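Local structure of paenibacillus xanthan lyase (Paenibacillus, 6F2P) at residues 58-63 against 70-75; 437-442 against 613-618. The protein cleaves the polysaccharide xanthan by beta-elimination, as a family 8 polysaccharide lyase, probably releasing the terminal mannose of its side chains. All coordinates share one frame; numbering follows the deposited sequence.

Interaction 1. Residues 58-63 against 70-75; sequences WNDAPF and ITTTYR
T73 turns out of its helix to meet W58, A61 and F63, three residues of the loop that precedes it. Its CB lies against the end of the F63 ring, 4.2 Å from CZ. With OG1 beside the backbone N (chi1 -61°), the methyl CG2 is left anti to N and comes in the plane of the W58 indole at its edge, 3.9 Å from W58 CZ3. The hydroxyl OG1 lies 3.3 Å from F63 CZ and 3.6 Å from A61 CB; it also bonds back to S69 O and accepts from a water (3.0 Å from OG1) that is itself gripped by W58 N and A61 O. A second water links D60 O to T72 OG1. The A61 carbonyl oxygen lies over the centre of one F63 ring face, while F63 CE1 meets I70 CD1 at 3.8 Å. An alanine in place of F63 would probably open a gap beside T73 and leave the I70 methyl and the A61 carbonyl without the ring between them. W58 NE1 hydrogen-bonds Y44 O. The whole contact joins the loop to helix 68-85; M108 of helix 95-111 touches F63 and T73, and W126 of helix 123-141 touches I70.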
# COMPACT_ATOMS: atom_id res chain seq x y z
N TRP A 58 -11.88 -18.10 45.49
CA TRP A 58 -13.10 -18.43 44.77
C TRP A 58 -12.88 -19.78 44.13
O TRP A 58 -11.75 -20.14 43.81
CB TRP A 58 -13.40 -17.40 43.68
CG TRP A 58 -14.00 -16.14 44.20
CD1 TRP A 58 -15.32 -15.87 44.35
CD2 TRP A 58 -13.29 -14.96 44.62
NE1 TRP A 58 -15.49 -14.60 44.85
CE2 TRP A 58 -14.26 -14.02 45.02
CE3 TRP A 58 -11.94 -14.62 44.70
CZ2 TRP A 58 -13.92 -12.75 45.50
CZ3 TRP A 58 -11.60 -13.36 45.18
CH2 TRP A 58 -12.58 -12.44 45.58
N ASN A 59 -13.96 -20.53 43.95
CA ASN A 59 -13.86 -21.85 43.33
C ASN A 59 -13.57 -21.75 41.84
O ASN A 59 -12.97 -22.65 41.25
CB ASN A 59 -15.13 -22.66 43.58
CG ASN A 59 -15.06 -23.46 44.87
OD1 ASN A 59 -13.98 -23.89 45.29
ND2 ASN A 59 -16.22 -23.67 45.50
N ASP A 60 -13.99 -20.66 41.22
CA ASP A 60 -13.80 -20.50 39.79
C ASP A 60 -12.36 -20.11 39.49
O ASP A 60 -12.00 -19.80 38.35
CB ASP A 60 -14.79 -19.48 39.22
CG ASP A 60 -14.46 -18.04 39.59
OD1 ASP A 60 -13.59 -17.80 40.46
OD2 ASP A 60 -15.10 -17.13 39.02
N ALA A 61 -11.54 -20.09 40.54
CA ALA A 61 -10.13 -19.75 40.40
C ALA A 61 -9.28 -20.62 41.31
O ALA A 61 -8.67 -20.11 42.25
CB ALA A 61 -9.91 -18.28 40.73
N PRO A 62 -9.23 -21.93 41.03
CA PRO A 62 -8.45 -22.86 41.85
C PRO A 62 -6.95 -22.68 41.62
O PRO A 62 -6.55 -22.30 40.53
CB PRO A 62 -8.88 -24.23 41.34
CG PRO A 62 -9.30 -23.98 39.92
CD PRO A 62 -9.90 -22.61 39.90
N PHE A 63 -6.14 -22.97 42.63
CA PHE A 63 -4.71 -22.74 42.51
C PHE A 63 -3.90 -24.01 42.33
O PHE A 63 -4.39 -25.12 42.55
CB PHE A 63 -4.18 -21.96 43.71
CG PHE A 63 -4.67 -20.55 43.75
CD1 PHE A 63 -4.34 -19.67 42.74
CD2 PHE A 63 -5.47 -20.11 44.79
CE1 PHE A 63 -4.80 -18.37 42.76
CE2 PHE A 63 -5.93 -18.81 44.82
CZ PHE A 63 -5.59 -17.94 43.80
N ILE A 70 -4.64 -16.57 39.29
CA ILE A 70 -4.03 -15.36 39.85
C ILE A 70 -4.79 -14.10 39.40
O ILE A 70 -5.24 -13.31 40.22
CB ILE A 70 -2.54 -15.24 39.46
CG1 ILE A 70 -1.76 -16.48 39.91
CG2 ILE A 70 -1.93 -13.97 40.04
CD1 ILE A 70 -1.71 -16.63 41.41
N THR A 71 -4.93 -13.94 38.09
CA THR A 71 -5.59 -12.78 37.52
C THR A 71 -7.06 -12.73 37.93
O THR A 71 -7.58 -11.67 38.31
CB THR A 71 -5.51 -12.80 35.97
OG1 THR A 71 -4.14 -12.70 35.56
CG2 THR A 71 -6.30 -11.65 35.35
N THR A 72 -7.71 -13.89 37.85
CA THR A 72 -9.14 -13.99 38.13
C THR A 72 -9.44 -13.57 39.56
O THR A 72 -10.37 -12.80 39.82
CB THR A 72 -9.66 -15.42 37.91
OG1 THR A 72 -9.20 -15.89 36.64
CG2 THR A 72 -11.17 -15.44 37.91
N THR A 73 -8.63 -14.08 40.48
CA THR A 73 -8.79 -13.77 41.89
C THR A 73 -8.68 -12.27 42.11
O THR A 73 -9.55 -11.66 42.75
CB THR A 73 -7.75 -14.50 42.76
OG1 THR A 73 -7.90 -15.92 42.61
CG2 THR A 73 -7.92 -14.13 44.22
N TYR A 74 -7.61 -11.67 41.57
CA TYR A 74 -7.36 -10.24 41.78
C TYR A 74 -8.41 -9.37 41.09
O TYR A 74 -8.73 -8.29 41.58
CB TYR A 74 -5.96 -9.83 41.33
CG TYR A 74 -4.88 -10.15 42.33
CD1 TYR A 74 -4.98 -9.75 43.65
CD2 TYR A 74 -3.74 -10.85 41.94
CE1 TYR A 74 -3.97 -10.05 44.58
CE2 TYR A 74 -2.74 -11.15 42.85
CZ TYR A 74 -2.86 -10.75 44.16
OH TYR A 74 -1.85 -11.05 45.05
N ARG A 75 -8.94 -9.83 39.96
CA ARG A 75 -10.03 -9.07 39.33
C ARG A 75 -11.27 -9.09 40.21
O ARG A 75 -11.94 -8.06 40.39
CB ARG A 75 -10.32 -9.57 37.92
CG ARG A 75 -9.17 -9.34 36.96
CD ARG A 75 -9.48 -9.66 35.51
NE ARG A 75 -8.42 -9.13 34.66
CZ ARG A 75 -8.38 -9.24 33.33
NH1 ARG A 75 -9.35 -9.87 32.68
NH2 ARG A 75 -7.36 -8.71 32.66
O HOH W 1 -9.04 -18.31 44.09
O HOH W 2 -9.66 -18.58 36.89

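Interaction 2. Residues 437-442 against 613-618; sequences GTTVLQ and GSYSYV
T439 and Y615 form the close part of this meeting, with T439 OG1 3.6 Å from CE2 of the tyrosine ring and the two side chains passing at a slant. The threonine hydroxyl and the ring do not bond to each other; both residues also hydrogen-bond the same lysine. K484 NZ bonds to T439 OG1, to Y615 OH and to G437 O, so one ammonium group ties both segments together, and T510 OG1 adds a further bond to the threonine. A charge held by three oxygens would probably polarise them and favour the lysine remaining protonated. The Y615 ring is further enclosed by I500, F604 and H606.

The other half is looser. Y617 OH comes no nearer to G437 than 3.9 Å from CA, and a water fills in, donating to G437 O at 2.9 Å and lying 2.7 Å from Y617 OH. G437 has a positive phi of 86°, a conformation easily reached without a side chain, and its backbone turns the carbonyl toward the water and the lysine. Y615 and Y617, two residues apart, both project from the same face of their strand, toward 437-439.

Strand 439-441 is an outermost strand of a five-stranded antiparallel sheet, whereas 613-621 runs inside a nine-stranded one. With CA atoms of T439 and Y615 10.0 Å apart, this is face-to-face contact between layers of the super-sandwich domain of family 8 polysaccharide lyases, with a shared lysine and a water in the interface.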
# COMPACT_ATOMS: atom_id res chain seq x y z
N GLY A 437 -18.22 -8.88 -2.03
CA GLY A 437 -17.10 -8.37 -2.81
C GLY A 437 -16.11 -9.43 -3.24
O GLY A 437 -15.41 -9.26 -4.23
N THR A 438 -16.06 -10.52 -2.49
CA THR A 438 -15.06 -11.56 -2.71
C THR A 438 -15.30 -12.37 -3.97
O THR A 438 -16.45 -12.53 -4.41
CB THR A 438 -15.01 -12.54 -1.52
OG1 THR A 438 -16.32 -13.07 -1.30
CG2 THR A 438 -14.53 -11.84 -0.27
N THR A 439 -14.22 -12.88 -4.56
CA THR A 439 -14.32 -13.91 -5.59
C THR A 439 -13.78 -15.21 -5.01
O THR A 439 -12.63 -15.26 -4.61
CB THR A 439 -13.48 -13.54 -6.82
OG1 THR A 439 -14.06 -12.38 -7.45
CG2 THR A 439 -13.45 -14.68 -7.81
N VAL A 440 -14.61 -16.25 -4.96
CA VAL A 440 -14.23 -17.51 -4.30
C VAL A 440 -14.64 -18.79 -5.03
O VAL A 440 -15.50 -18.77 -5.93
CB VAL A 440 -14.87 -17.60 -2.89
CG1 VAL A 440 -14.38 -16.48 -1.98
CG2 VAL A 440 -16.39 -17.60 -3.01
N LEU A 441 -14.04 -19.91 -4.62
CA LEU A 441 -14.53 -21.24 -5.01
C LEU A 441 -15.69 -21.56 -4.09
O LEU A 441 -15.57 -21.42 -2.87
CB LEU A 441 -13.45 -22.30 -4.82
CG LEU A 441 -12.20 -22.16 -5.69
CD1 LEU A 441 -11.18 -23.22 -5.29
CD2 LEU A 441 -12.57 -22.26 -7.18
N GLN A 442 -16.81 -22.00 -4.66
CA GLN A 442 -18.04 -22.14 -3.89
C GLN A 442 -17.91 -23.11 -2.73
O GLN A 442 -17.45 -24.25 -2.90
CB GLN A 442 -19.19 -22.57 -4.80
CG GLN A 442 -20.43 -22.97 -4.04
CD GLN A 442 -21.60 -23.26 -4.95
OE1 GLN A 442 -21.41 -23.65 -6.11
NE2 GLN A 442 -22.82 -23.07 -4.45
N GLY A 613 -13.01 -15.72 -16.84
CA GLY A 613 -14.28 -15.15 -16.41
C GLY A 613 -14.16 -13.69 -16.02
O GLY A 613 -13.05 -13.15 -15.91
N SER A 614 -15.29 -13.03 -15.82
CA SER A 614 -15.29 -11.61 -15.54
C SER A 614 -16.59 -11.19 -14.88
O SER A 614 -17.57 -11.93 -14.89
CB SER A 614 -15.08 -10.80 -16.83
OG SER A 614 -16.26 -10.73 -17.63
N TYR A 615 -16.59 -9.99 -14.30
CA TYR A 615 -17.81 -9.41 -13.78
C TYR A 615 -17.67 -7.90 -13.82
O TYR A 615 -16.57 -7.37 -13.93
CB TYR A 615 -18.10 -9.88 -12.34
CG TYR A 615 -17.05 -9.48 -11.32
CD1 TYR A 615 -17.02 -8.19 -10.80
CD2 TYR A 615 -16.11 -10.40 -10.86
CE1 TYR A 615 -16.06 -7.81 -9.88
CE2 TYR A 615 -15.15 -10.03 -9.93
CZ TYR A 615 -15.13 -8.74 -9.44
OH TYR A 615 -14.18 -8.36 -8.52
N SER A 616 -18.81 -7.23 -13.73
CA SER A 616 -18.83 -5.80 -13.50
C SER A 616 -20.15 -5.46 -12.83
O SER A 616 -21.19 -6.02 -13.17
CB SER A 616 -18.69 -5.03 -14.81
OG SER A 616 -19.81 -5.23 -15.65
N TYR A 617 -20.09 -4.56 -11.85
CA TYR A 617 -21.29 -4.03 -11.21
C TYR A 617 -20.95 -2.70 -10.55
O TYR A 617 -19.77 -2.39 -10.35
CB TYR A 617 -21.89 -5.02 -10.20
CG TYR A 617 -21.00 -5.38 -9.03
CD1 TYR A 617 -20.02 -6.36 -9.16
CD2 TYR A 617 -21.16 -4.78 -7.78
CE1 TYR A 617 -19.20 -6.70 -8.09
CE2 TYR A 617 -20.35 -5.12 -6.70
CZ TYR A 617 -19.37 -6.08 -6.87
OH TYR A 617 -18.55 -6.43 -5.82
N VAL A 618 -21.98 -1.94 -10.21
CA VAL A 618 -21.79 -0.61 -9.65
C VAL A 618 -22.63 -0.48 -8.40
O VAL A 618 -23.84 -0.66 -8.45
CB VAL A 618 -22.28 0.49 -10.63
CG1 VAL A 618 -22.23 1.84 -9.96
CG2 VAL A 618 -21.46 0.47 -11.91
O HOH W 3 -15.91 -6.71 -5.51

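The two contacts lie in different domains and do not touch: they are about 50 Å apart between centres and about 33 Å between nearest atoms. Interaction 1 closes early in the chain, within the helical N-terminal domain, joining a loop to the next helix, its two segments seven residues apart. The segments of interaction 2 are 171 residues apart at their closest ends and bring together two sheets of the super-sandwich domain. The centre of interaction 2 is about 22 Å from the centre of the chain; that of interaction 1 is about 45 Å from it. The Y615 side chain is about 12 Å from a bound calcium ion. In relatives of this family the substrate cleft is formed between these two domains; each contact lies inside one of them.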